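Local structure of phosphoribosyl-aminoimidazole carboxylase (Aspergillus clavatus, 3K5I) at residues L159-S167 against N177-I186. The protein probably catalyses the ATP-dependent carboxylation of 5-aminoimidazole ribonucleotide to its N5-carboxyamino form in purine biosynthesis, as an ATP-grasp enzyme. Numbering follows the deposited sequence.
Sequences LGYPLMLKS and NFRVNSQDDI. With ADP (adenosine-5'-diphosphate), chain G.
Leu163 and Leu165 pair with Val180 and Phe178 in an antiparallel beta hairpin of the ATP-grasp domain, with 177-180 as the outermost strand of its four-stranded sheet. Val180 N gives a nearly straight bond (173°) to Leu163 O at 2.7 Å, and Phe178 N donates to Leu165 O.

These four apolar side chains suit one face, where helix 186-192 covers Leu165 and Phe178. Leu163 CG lies between backbone N and carbonyl carbon (chi1 45°), and CD1 packs unusually tightly on Val180 CB at 3.2 Å; Val180 CG2 also meets Leu165 CB. Just ahead of the strand, before the cis peptide bond to Pro162, Tyr161 turns one ring face to Gln183 N, offset toward the rim, while its OH, buried without a polar partner, touches Ile186 CD1.

On the face of Met164, Lys166, Asn177 and Arg179, Pro162 CG sits over the Arg179 guanidinium, whose NE and NH1 both grip Asn181 OD1, which lies in the guanidinium plane. The first three meet ADP. Met164, bent at chi2 and chi3, brings its terminal methyl CE to 3.9 Å from ADP C4. Asn177's amide ND2 supplies donors to Ser234 and, weakly, ADP O5'. Long, extended Lys166, also salt-bridged to Glu201, reaches both base and phosphate: its NZ donates to ADP N7 at 2.7 Å and ADP O2A at 2.5 Å.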
loop_
_atom_site.group_PDB
_atom_site.type_symbol
_atom_site.label_atom_id
_atom_site.label_comp_id
_atom_site.label_asym_id
_atom_site.label_seq_id
_atom_site.Cartn_x
_atom_site.Cartn_y
_atom_site.Cartn_z
ATOM N N LEU A 159 -35.539 7.086 -30.001
ATOM C CA LEU A 159 -34.709 5.943 -29.545
ATOM C C LEU A 159 -35.319 4.952 -28.533
ATOM O O LEU A 159 -34.666 4.031 -28.005
ATOM C CB LEU A 159 -33.285 6.324 -29.130
ATOM C CG LEU A 159 -32.813 7.770 -29.188
ATOM C CD1 LEU A 159 -32.800 8.303 -27.772
ATOM C CD2 LEU A 159 -31.462 7.773 -29.758
ATOM N N GLY A 160 -36.606 5.161 -28.270
ATOM C CA GLY A 160 -37.364 4.284 -27.373
ATOM C C GLY A 160 -37.109 4.270 -25.871
ATOM O O GLY A 160 -36.259 4.989 -25.353
ATOM N N TYR A 161 -37.856 3.426 -25.169
ATOM C CA TYR A 161 -37.711 3.343 -23.722
ATOM C C TYR A 161 -37.380 1.939 -23.296
ATOM O O TYR A 161 -37.722 1.003 -24.010
ATOM C CB TYR A 161 -39.035 3.672 -23.061
ATOM C CG TYR A 161 -39.427 5.112 -23.298
ATOM C CD1 TYR A 161 -38.960 6.112 -22.448
ATOM C CD2 TYR A 161 -40.224 5.495 -24.378
ATOM C CE1 TYR A 161 -39.279 7.453 -22.683
ATOM C CE2 TYR A 161 -40.568 6.835 -24.600
ATOM C CZ TYR A 161 -40.097 7.821 -23.749
ATOM O OH TYR A 161 -40.436 9.149 -23.960
ATOM N N PRO A 162 -36.699 1.818 -22.165
ATOM C CA PRO A 162 -36.309 3.006 -21.437
ATOM C C PRO A 162 -35.141 3.594 -22.207
ATOM O O PRO A 162 -34.691 3.109 -23.240
ATOM C CB PRO A 162 -35.710 2.411 -20.161
ATOM C CG PRO A 162 -34.972 1.162 -20.702
ATOM C CD PRO A 162 -35.787 0.686 -21.879
ATOM N N LEU A 163 -34.589 4.647 -21.633
ATOM C CA LEU A 163 -33.427 5.277 -22.229
ATOM C C LEU A 163 -32.618 5.854 -21.066
ATOM O O LEU A 163 -33.104 6.037 -19.946
ATOM C CB LEU A 163 -33.868 6.363 -23.202
ATOM C CG LEU A 163 -34.961 7.372 -22.851
ATOM C CD1 LEU A 163 -34.176 8.272 -21.856
ATOM C CD2 LEU A 163 -35.524 8.177 -24.089
ATOM N N MET A 164 -31.351 6.154 -21.314
ATOM C CA MET A 164 -30.558 6.690 -20.204
ATOM C C MET A 164 -30.502 8.192 -20.314
ATOM O O MET A 164 -29.984 8.686 -21.304
ATOM C CB MET A 164 -29.141 6.096 -20.203
ATOM C CG MET A 164 -28.312 6.447 -18.956
ATOM S SD MET A 164 -29.296 6.054 -17.522
ATOM C CE MET A 164 -28.928 4.464 -17.400
ATOM N N LEU A 165 -31.063 8.927 -19.363
ATOM C CA LEU A 165 -30.959 10.366 -19.530
ATOM C C LEU A 165 -29.626 10.765 -18.946
ATOM O O LEU A 165 -29.324 10.344 -17.840
ATOM C CB LEU A 165 -32.047 11.168 -18.811
ATOM C CG LEU A 165 -32.149 12.670 -19.143
ATOM C CD1 LEU A 165 -32.166 13.047 -20.665
ATOM C CD2 LEU A 165 -33.312 13.397 -18.359
ATOM N N LYS A 166 -28.847 11.591 -19.639
ATOM C CA LYS A 166 -27.553 11.956 -19.062
ATOM C C LYS A 166 -27.135 13.419 -19.206
ATOM O O LYS A 166 -27.374 14.027 -20.260
ATOM C CB LYS A 166 -26.453 11.158 -19.783
ATOM C CG LYS A 166 -26.644 9.680 -19.984
ATOM C CD LYS A 166 -25.291 8.992 -20.316
ATOM C CE LYS A 166 -25.253 7.429 -20.185
ATOM N NZ LYS A 166 -23.991 6.631 -20.614
ATOM N N SER A 167 -26.483 13.946 -18.169
ATOM C CA SER A 167 -25.933 15.300 -18.124
ATOM C C SER A 167 -24.651 15.180 -18.945
ATOM O O SER A 167 -23.853 14.222 -18.812
ATOM C CB SER A 167 -25.406 15.725 -16.729
ATOM O OG SER A 167 -24.782 17.013 -16.832
ATOM N N ASN A 177 -26.846 10.672 -14.437
ATOM C CA ASN A 177 -27.567 9.671 -15.233
ATOM C C ASN A 177 -28.988 9.534 -14.673
ATOM O O ASN A 177 -29.219 9.693 -13.481
ATOM C CB ASN A 177 -26.848 8.308 -15.030
ATOM C CG ASN A 177 -25.743 8.024 -16.077
ATOM O OD1 ASN A 177 -25.019 8.916 -16.538
ATOM N ND2 ASN A 177 -25.614 6.766 -16.469
ATOM N N PHE A 178 -29.943 9.232 -15.539
ATOM C CA PHE A 178 -31.295 9.039 -15.081
ATOM C C PHE A 178 -32.019 8.201 -16.096
ATOM O O PHE A 178 -32.286 8.635 -17.216
ATOM C CB PHE A 178 -32.065 10.307 -14.848
ATOM C CG PHE A 178 -33.331 10.112 -14.060
ATOM C CD1 PHE A 178 -33.368 10.412 -12.697
ATOM C CD2 PHE A 178 -34.486 9.662 -14.669
ATOM C CE1 PHE A 178 -34.521 10.271 -11.933
ATOM C CE2 PHE A 178 -35.673 9.521 -13.937
ATOM C CZ PHE A 178 -35.685 9.804 -12.534
ATOM N N ARG A 179 -32.311 6.990 -15.643
ATOM C CA ARG A 179 -33.052 6.016 -16.423
ATOM C C ARG A 179 -34.472 6.493 -16.659
ATOM O O ARG A 179 -35.207 6.806 -15.715
ATOM C CB ARG A 179 -33.246 4.728 -15.634
ATOM C CG ARG A 179 -33.740 3.674 -16.665
ATOM C CD ARG A 179 -33.449 2.208 -16.267
ATOM N NE ARG A 179 -34.573 1.360 -16.665
ATOM C CZ ARG A 179 -34.548 0.045 -16.857
ATOM N NH1 ARG A 179 -35.664 -0.564 -17.257
ATOM N NH2 ARG A 179 -33.436 -0.647 -16.651
ATOM N N VAL A 180 -34.867 6.545 -17.923
ATOM C CA VAL A 180 -36.213 6.977 -18.252
ATOM C C VAL A 180 -36.898 5.706 -18.785
ATOM O O VAL A 180 -36.448 5.193 -19.786
ATOM C CB VAL A 180 -36.131 8.075 -19.307
ATOM C CG1 VAL A 180 -37.523 8.619 -19.497
ATOM C CG2 VAL A 180 -35.123 9.179 -18.901
ATOM N N ASN A 181 -37.918 5.157 -18.124
ATOM C CA ASN A 181 -38.565 3.906 -18.568
ATOM C C ASN A 181 -39.807 4.106 -19.420
ATOM O O ASN A 181 -40.155 3.274 -20.258
ATOM C CB ASN A 181 -38.984 3.033 -17.379
ATOM C CG ASN A 181 -37.803 2.471 -16.630
ATOM O OD1 ASN A 181 -37.093 1.647 -17.193
ATOM N ND2 ASN A 181 -37.595 2.890 -15.369
ATOM N N SER A 182 -40.455 5.234 -19.174
ATOM C CA SER A 182 -41.669 5.581 -19.884
ATOM C C SER A 182 -41.716 7.070 -20.026
ATOM O O SER A 182 -40.947 7.796 -19.408
ATOM C CB SER A 182 -42.884 5.276 -18.980
ATOM O OG SER A 182 -43.325 6.400 -18.208
ATOM N N GLN A 183 -42.673 7.491 -20.834
ATOM C CA GLN A 183 -42.863 8.908 -21.090
ATOM C C GLN A 183 -43.444 9.549 -19.854
ATOM O O GLN A 183 -43.555 10.765 -19.756
ATOM C CB GLN A 183 -43.826 8.987 -22.270
ATOM C CG GLN A 183 -44.545 10.286 -22.519
ATOM C CD GLN A 183 -45.318 10.146 -23.820
ATOM O OE1 GLN A 183 -45.379 9.053 -24.398
ATOM N NE2 GLN A 183 -45.899 11.243 -24.293
ATOM N N ASP A 184 -43.823 8.710 -18.901
ATOM C CA ASP A 184 -44.429 9.247 -17.695
ATOM C C ASP A 184 -43.424 9.657 -16.655
ATOM O O ASP A 184 -43.787 10.303 -15.682
ATOM C CB ASP A 184 -45.379 8.234 -17.069
ATOM C CG ASP A 184 -46.772 8.394 -17.596
ATOM O OD1 ASP A 184 -47.018 9.549 -18.026
ATOM O OD2 ASP A 184 -47.547 7.399 -17.588
ATOM N N ASP A 185 -42.180 9.252 -16.865
ATOM C CA ASP A 185 -41.062 9.571 -15.970
ATOM C C ASP A 185 -40.460 10.920 -16.341
ATOM O O ASP A 185 -39.753 11.510 -15.543
ATOM C CB ASP A 185 -39.934 8.546 -16.086
ATOM C CG ASP A 185 -40.356 7.142 -15.671
ATOM O OD1 ASP A 185 -39.535 6.462 -15.018
ATOM O OD2 ASP A 185 -41.475 6.707 -16.031
ATOM N N ILE A 186 -40.749 11.394 -17.549
ATOM C CA ILE A 186 -40.266 12.676 -18.046
ATOM C C ILE A 186 -40.058 13.854 -17.103
ATOM O O ILE A 186 -38.996 14.486 -17.103
ATOM C CB ILE A 186 -40.677 13.012 -19.526
ATOM C CG1 ILE A 186 -40.233 11.840 -20.431
ATOM C CG2 ILE A 186 -40.395 14.508 -20.007
ATOM C CD1 ILE A 186 -40.557 11.941 -21.929
HETATM P PB ADP G . -20.743 7.887 -15.129
HETATM O O1B ADP G . -21.388 8.636 -14.026
HETATM O O2B ADP G . -19.819 8.995 -15.586
HETATM O O3B ADP G . -19.761 6.672 -15.187
HETATM P PA ADP G . -21.860 6.203 -17.342
HETATM O O1A ADP G . -20.650 5.380 -17.408
HETATM O O2A ADP G . -22.270 6.591 -18.741
HETATM O O3A ADP G . -21.716 7.440 -16.326
HETATM O "O5'" ADP G . -22.941 5.151 -16.784
HETATM C "C5'" ADP G . -22.675 4.316 -15.651
HETATM C "C4'" ADP G . -23.290 2.957 -15.873
HETATM O "O4'" ADP G . -24.713 3.101 -16.119
HETATM C "C3'" ADP G . -22.873 2.153 -17.092
HETATM O "O3'" ADP G . -21.820 1.297 -16.620
HETATM C "C2'" ADP G . -24.052 1.221 -17.397
HETATM O "O2'" ADP G . -24.334 0.326 -16.279
HETATM C "C1'" ADP G . -25.122 2.263 -17.150
HETATM N N9 ADP G . -25.422 2.857 -18.443
HETATM C C8 ADP G . -24.807 3.969 -18.948
HETATM N N7 ADP G . -25.178 4.188 -20.231
HETATM C C5 ADP G . -26.111 3.195 -20.452
HETATM C C6 ADP G . -26.959 2.980 -21.591
HETATM N N6 ADP G . -27.078 3.472 -22.689
HETATM N N1 ADP G . -27.786 1.897 -21.505
HETATM C C2 ADP G . -27.908 1.098 -20.380
HETATM N N3 ADP G . -27.213 1.369 -19.307
HETATM C C4 ADP G . -26.324 2.375 -19.362
HETATM O O HOH W 1 -23.619 11.744 -17.758
#